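Local coordinates for disulfide bond forming protein (DsbF) (Mycobacterium tuberculosis, PDB 3IOS), which probably oxidises the thiols of reduced, unfolded secreted proteins to form disulfide bonds, using a thioredoxin-fold domain with a redox-active cysteine pair, at residues A[46-50]-A[77-81]; A[80-85]-A[100-104]. All coordinates share one frame. Residue numbers count along the deposited sequence, not the author numbering.

Contact 1. Residues A[46-50]-A[77-81]; sequences FWAPW and AGLDQ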
loop_
_atom_site.group_PDB
_atom_site.type_symbol
_atom_site.label_atom_id
_atom_site.label_comp_id
_atom_site.label_asym_id
_atom_site.label_seq_id
_atom_site.Cartn_x
_atom_site.Cartn_y
_atom_site.Cartn_z
ATOM N N PHE A 46 -1.141 2.345 -3.209
ATOM C CA PHE A 46 -0.240 2.770 -4.275
ATOM C C PHE A 46 -0.211 4.284 -4.352
ATOM O O PHE A 46 -1.245 4.929 -4.549
ATOM C CB PHE A 46 -0.698 2.164 -5.603
ATOM C CG PHE A 46 -0.790 0.664 -5.573
ATOM C CD1 PHE A 46 -1.868 0.027 -4.957
ATOM C CD2 PHE A 46 0.226 -0.116 -6.119
ATOM C CE1 PHE A 46 -1.927 -1.363 -4.888
ATOM C CE2 PHE A 46 0.172 -1.506 -6.052
ATOM C CZ PHE A 46 -0.907 -2.129 -5.434
ATOM N N TRP A 47 0.979 4.852 -4.183
ATOM C CA TRP A 47 1.139 6.302 -4.201
ATOM C C TRP A 47 2.371 6.776 -4.958
ATOM O O TRP A 47 3.277 5.995 -5.246
ATOM C CB TRP A 47 1.189 6.856 -2.762
ATOM C CG TRP A 47 2.301 6.320 -1.871
ATOM C CD1 TRP A 47 2.256 5.213 -1.072
ATOM C CD2 TRP A 47 3.593 6.908 -1.667
ATOM N NE1 TRP A 47 3.437 5.081 -0.371
ATOM C CE2 TRP A 47 4.272 6.112 -0.714
ATOM C CE3 TRP A 47 4.236 8.041 -2.183
ATOM C CZ2 TRP A 47 5.567 6.399 -0.281
ATOM C CZ3 TRP A 47 5.530 8.328 -1.750
ATOM C CH2 TRP A 47 6.177 7.515 -0.803
ATOM N N ALA A 48 2.371 8.061 -5.297
ATOM C CA ALA A 48 3.490 8.708 -5.987
ATOM C C ALA A 48 3.750 9.950 -5.136
ATOM O O ALA A 48 2.815 10.634 -4.733
ATOM C CB ALA A 48 3.096 9.099 -7.412
ATOM N N PRO A 49 5.024 10.261 -4.859
ATOM C CA PRO A 49 5.395 11.418 -4.037
ATOM C C PRO A 49 4.862 12.775 -4.488
ATOM O O PRO A 49 4.546 13.630 -3.658
ATOM C CB PRO A 49 6.928 11.389 -4.058
ATOM C CG PRO A 49 7.263 9.977 -4.399
ATOM C CD PRO A 49 6.223 9.609 -5.407
ATOM N N TRP A 50 4.769 12.964 -5.800
ATOM C CA TRP A 50 4.319 14.224 -6.376
ATOM C C TRP A 50 2.813 14.332 -6.533
ATOM O O TRP A 50 2.305 15.377 -6.986
ATOM C CB TRP A 50 4.995 14.418 -7.735
ATOM C CG TRP A 50 4.926 13.181 -8.582
ATOM C CD1 TRP A 50 5.909 12.255 -8.768
ATOM C CD2 TRP A 50 3.777 12.694 -9.286
ATOM N NE1 TRP A 50 5.448 11.219 -9.541
ATOM C CE2 TRP A 50 4.142 11.467 -9.880
ATOM C CE3 TRP A 50 2.476 13.180 -9.481
ATOM C CZ2 TRP A 50 3.249 10.707 -10.641
ATOM C CZ3 TRP A 50 1.587 12.425 -10.237
ATOM C CH2 TRP A 50 1.983 11.204 -10.814
ATOM N N ALA A 77 5.207 2.904 -3.268
ATOM C CA ALA A 77 5.568 4.137 -3.955
ATOM C C ALA A 77 6.118 3.878 -5.343
ATOM O O ALA A 77 6.956 2.999 -5.537
ATOM C CB ALA A 77 6.584 4.907 -3.134
ATOM N N GLY A 78 5.644 4.654 -6.308
ATOM C CA GLY A 78 6.113 4.497 -7.667
ATOM C C GLY A 78 6.185 5.813 -8.416
ATOM O O GLY A 78 5.854 6.873 -7.880
ATOM N N LEU A 79 6.652 5.730 -9.659
ATOM C CA LEU A 79 6.756 6.878 -10.554
ATOM C C LEU A 79 7.681 7.993 -10.084
ATOM O O LEU A 79 7.413 9.171 -10.315
ATOM C CB LEU A 79 5.358 7.443 -10.830
ATOM C CG LEU A 79 4.346 6.429 -11.372
ATOM C CD1 LEU A 79 3.056 7.142 -11.750
ATOM C CD2 LEU A 79 4.930 5.715 -12.586
ATOM N N ASP A 80 8.767 7.617 -9.424
ATOM C CA ASP A 80 9.737 8.590 -8.941
ATOM C C ASP A 80 10.915 7.828 -8.358
ATOM O O ASP A 80 10.945 6.598 -8.417
ATOM C CB ASP A 80 9.097 9.498 -7.889
ATOM C CG ASP A 80 9.709 10.887 -7.868
ATOM O OD1 ASP A 80 9.044 11.824 -7.380
ATOM O OD2 ASP A 80 10.859 11.038 -8.334
ATOM N N GLN A 81 11.885 8.551 -7.810
ATOM C CA GLN A 81 13.055 7.918 -7.220
ATOM C C GLN A 81 12.994 7.981 -5.697
ATOM O O GLN A 81 12.168 8.692 -5.125
ATOM C CB GLN A 81 14.331 8.590 -7.738
ATOM C CG GLN A 81 14.452 8.548 -9.258
ATOM C CD GLN A 81 14.595 7.135 -9.804
ATOM O OE1 GLN A 81 14.267 6.869 -10.961
ATOM N NE2 GLN A 81 15.101 6.225 -8.977
#

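Contact 2. Residues A[80-85]-A[100-104]; sequences DQVPAM and LADTD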
loop_
_atom_site.group_PDB
_atom_site.type_symbol
_atom_site.label_atom_id
_atom_site.label_comp_id
_atom_site.label_asym_id
_atom_site.label_seq_id
_atom_site.Cartn_x
_atom_site.Cartn_y
_atom_site.Cartn_z
ATOM N N ASP A 80 8.767 7.617 -9.424
ATOM C CA ASP A 80 9.737 8.590 -8.941
ATOM C C ASP A 80 10.915 7.828 -8.358
ATOM O O ASP A 80 10.945 6.598 -8.417
ATOM C CB ASP A 80 9.097 9.498 -7.889
ATOM C CG ASP A 80 9.709 10.887 -7.868
ATOM O OD1 ASP A 80 9.044 11.824 -7.380
ATOM O OD2 ASP A 80 10.859 11.038 -8.334
ATOM N N GLN A 81 11.885 8.551 -7.810
ATOM C CA GLN A 81 13.055 7.918 -7.220
ATOM C C GLN A 81 12.994 7.981 -5.697
ATOM O O GLN A 81 12.168 8.692 -5.125
ATOM C CB GLN A 81 14.331 8.590 -7.738
ATOM C CG GLN A 81 14.452 8.548 -9.258
ATOM C CD GLN A 81 14.595 7.135 -9.804
ATOM O OE1 GLN A 81 14.267 6.869 -10.961
ATOM N NE2 GLN A 81 15.101 6.225 -8.977
ATOM N N VAL A 82 13.877 7.228 -5.050
ATOM C CA VAL A 82 13.925 7.150 -3.597
ATOM C C VAL A 82 13.907 8.474 -2.829
ATOM O O VAL A 82 13.127 8.636 -1.891
ATOM C CB VAL A 82 15.149 6.314 -3.141
ATOM C CG1 VAL A 82 15.289 6.363 -1.625
ATOM C CG2 VAL A 82 14.984 4.873 -3.601
ATOM N N PRO A 83 14.765 9.437 -3.204
ATOM C CA PRO A 83 14.780 10.719 -2.490
ATOM C C PRO A 83 13.402 11.363 -2.363
ATOM O O PRO A 83 13.036 11.857 -1.301
ATOM C CB PRO A 83 15.739 11.565 -3.324
ATOM C CG PRO A 83 16.710 10.545 -3.836
ATOM C CD PRO A 83 15.798 9.413 -4.257
ATOM N N ALA A 84 12.645 11.359 -3.456
ATOM C CA ALA A 84 11.309 11.951 -3.455
ATOM C C ALA A 84 10.390 11.147 -2.542
ATOM O O ALA A 84 9.535 11.704 -1.854
ATOM C CB ALA A 84 10.752 11.986 -4.871
ATOM N N MET A 85 10.570 9.833 -2.539
ATOM C CA MET A 85 9.762 8.968 -1.690
ATOM C C MET A 85 10.049 9.253 -0.218
ATOM O O MET A 85 9.134 9.320 0.596
ATOM C CB MET A 85 10.055 7.509 -2.021
ATOM C CG MET A 85 9.754 7.169 -3.462
ATOM S SD MET A 85 10.226 5.497 -3.907
ATOM C CE MET A 85 9.547 5.388 -5.486
ATOM N N LEU A 100 7.158 0.402 0.244
ATOM C CA LEU A 100 7.968 -0.215 -0.807
ATOM C C LEU A 100 8.382 0.808 -1.852
ATOM O O LEU A 100 7.568 1.617 -2.305
ATOM C CB LEU A 100 7.193 -1.333 -1.509
ATOM C CG LEU A 100 6.580 -2.403 -0.610
ATOM C CD1 LEU A 100 5.933 -3.469 -1.471
ATOM C CD2 LEU A 100 7.648 -3.001 0.280
ATOM N N ALA A 101 9.653 0.768 -2.241
ATOM C CA ALA A 101 10.162 1.684 -3.260
ATOM C C ALA A 101 10.104 0.945 -4.595
ATOM O O ALA A 101 11.073 0.297 -4.996
ATOM C CB ALA A 101 11.594 2.086 -2.933
ATOM N N ASP A 102 8.967 1.050 -5.277
ATOM C CA ASP A 102 8.740 0.363 -6.548
ATOM C C ASP A 102 9.247 1.154 -7.752
ATOM O O ASP A 102 8.486 1.472 -8.667
ATOM C CB ASP A 102 7.239 0.058 -6.692
ATOM C CG ASP A 102 6.931 -0.858 -7.863
ATOM O OD1 ASP A 102 7.699 -1.821 -8.080
ATOM O OD2 ASP A 102 5.917 -0.627 -8.553
ATOM N N THR A 103 10.543 1.451 -7.750
ATOM C CA THR A 103 11.150 2.216 -8.830
ATOM C C THR A 103 11.120 1.510 -10.181
ATOM O O THR A 103 11.068 2.169 -11.222
ATOM C CB THR A 103 12.606 2.606 -8.493
ATOM O OG1 THR A 103 13.361 1.435 -8.165
ATOM C CG2 THR A 103 12.635 3.570 -7.319
ATOM N N ASP A 104 11.153 0.179 -10.185
ATOM C CA ASP A 104 11.106 -0.535 -11.457
ATOM C C ASP A 104 9.662 -0.779 -11.877
ATOM O O ASP A 104 9.395 -1.339 -12.937
ATOM C CB ASP A 104 11.896 -1.857 -11.390
ATOM C CG ASP A 104 11.274 -2.886 -10.463
ATOM O OD1 ASP A 104 11.875 -3.974 -10.323
ATOM O OD2 ASP A 104 10.201 -2.628 -9.882
#

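Contact 1. Residues A[46-50]-A[77-81]
Two hydrogen bonds tie these segments together, one at each end. At the inner end W47 and A77 form a parallel bridge, their CA atoms 4.9 Å apart, and G78 N donates to W47 O at 2.9 Å. Around the same carbonyl, A77 CA approaches W47 O at 3.2 Å in a CA-H...O contact; one residue further on, A48 CA lies 3.5 Å from G78 O in a second. Past this point both chains have left the sheet, and the outer bond comes from a side chain: the indole W50 NE1 donates to L79 O at 2.9 Å, nearly linear at 165°. The other indole, through W47 NE1, hydrogen-bonds to Q99 OE1. Within 77-81, D80 OD2 accepts a hydrogen bond from Q81 N at 2.7 Å, just before helix 82-91 starts, and D80 OD1 lies 3.5 Å from W50 CD1, at the edge of that ring.

Apolar packing fills the space beside this framework. The CB of A77 sits over the face of the W47 indole, 3.4 Å from the centroid of its six-membered ring and 14° off the normal, a close CH-pi contact. F88 of helix 82-91 stacks on the same indole. P49 CD rests 3.8 Å from D80 CB. W50 CZ2 touches L79 CD1 at 3.7 Å.

The loop after the central strand 42-47 leads into a CxxC motif at the start of helix 52-67, as in the thioredoxin fold; its cysteines, C51 and C54, are seen disulfide-bonded in this protein. Contact 1 packs that loop against the one after the neighbouring parallel strand 72-77.

Contact 2. Residues A[80-85]-A[100-104]
M85 reaches from the first turn of helix 82-91 over the end of strand 98-101, its SD 3.8 Å from A101 CB and its CE 4.0 Å from T103 CG2. The helix connects strands 72-77 and 98-101 in a beta-alpha-beta crossover of the thioredoxin fold, and here its beginning packs on the second strand of that unit, 98-101. No hydrogen bond crosses the interface. The m, t, t rotamer of M85 extends the thioether away from the helix backbone, and the same side chain also touches A77 and P49, so it fills the space between helix and sheet. V82, the first residue of the helix, adds a looser apolar contact from CG2 to A101 CB at 4.4 Å.

Beyond A101 the chain turns at D102, the centre of an inverse gamma turn. Its CA-to-CB bond points away from 80-85, and its carboxylate accepts hydrogen bonds from V107 N (to OD1) and W108 N (to OD2) at the start of helix 106-110. The turn brings T103 back toward the helix start, where Q81 holds the N-cap position and its carbonyl O accepts from M85 N at 3.2 Å. The T103 methyl, CG2, lies 3.6 Å from D80 O and 4.0 Å from Q81 NE2.

In the fold
Contact 1 and contact 2 have centres about 6 Å apart and share D80 and Q81, the residues that carry the chain from the loop after strand 72-77 into helix 82-91. Strand 72-77 lies between 42-47 and 98-101 in the sheet, so A77 serves both: besides its bridge to W47, its N is 2.9 Å from L100 O and its O 2.8 Å from D102 N, both probable hydrogen bonds. Packing also joins the two, with M85 CE 3.5 Å from A77 O and P49 CB 3.4 Å from A84 O. Contact 1 is the one adjoining the redox site, since W50 directly precedes C51; contact 2 lies across the sheet, at 98-101, the outermost of its five strands on that side.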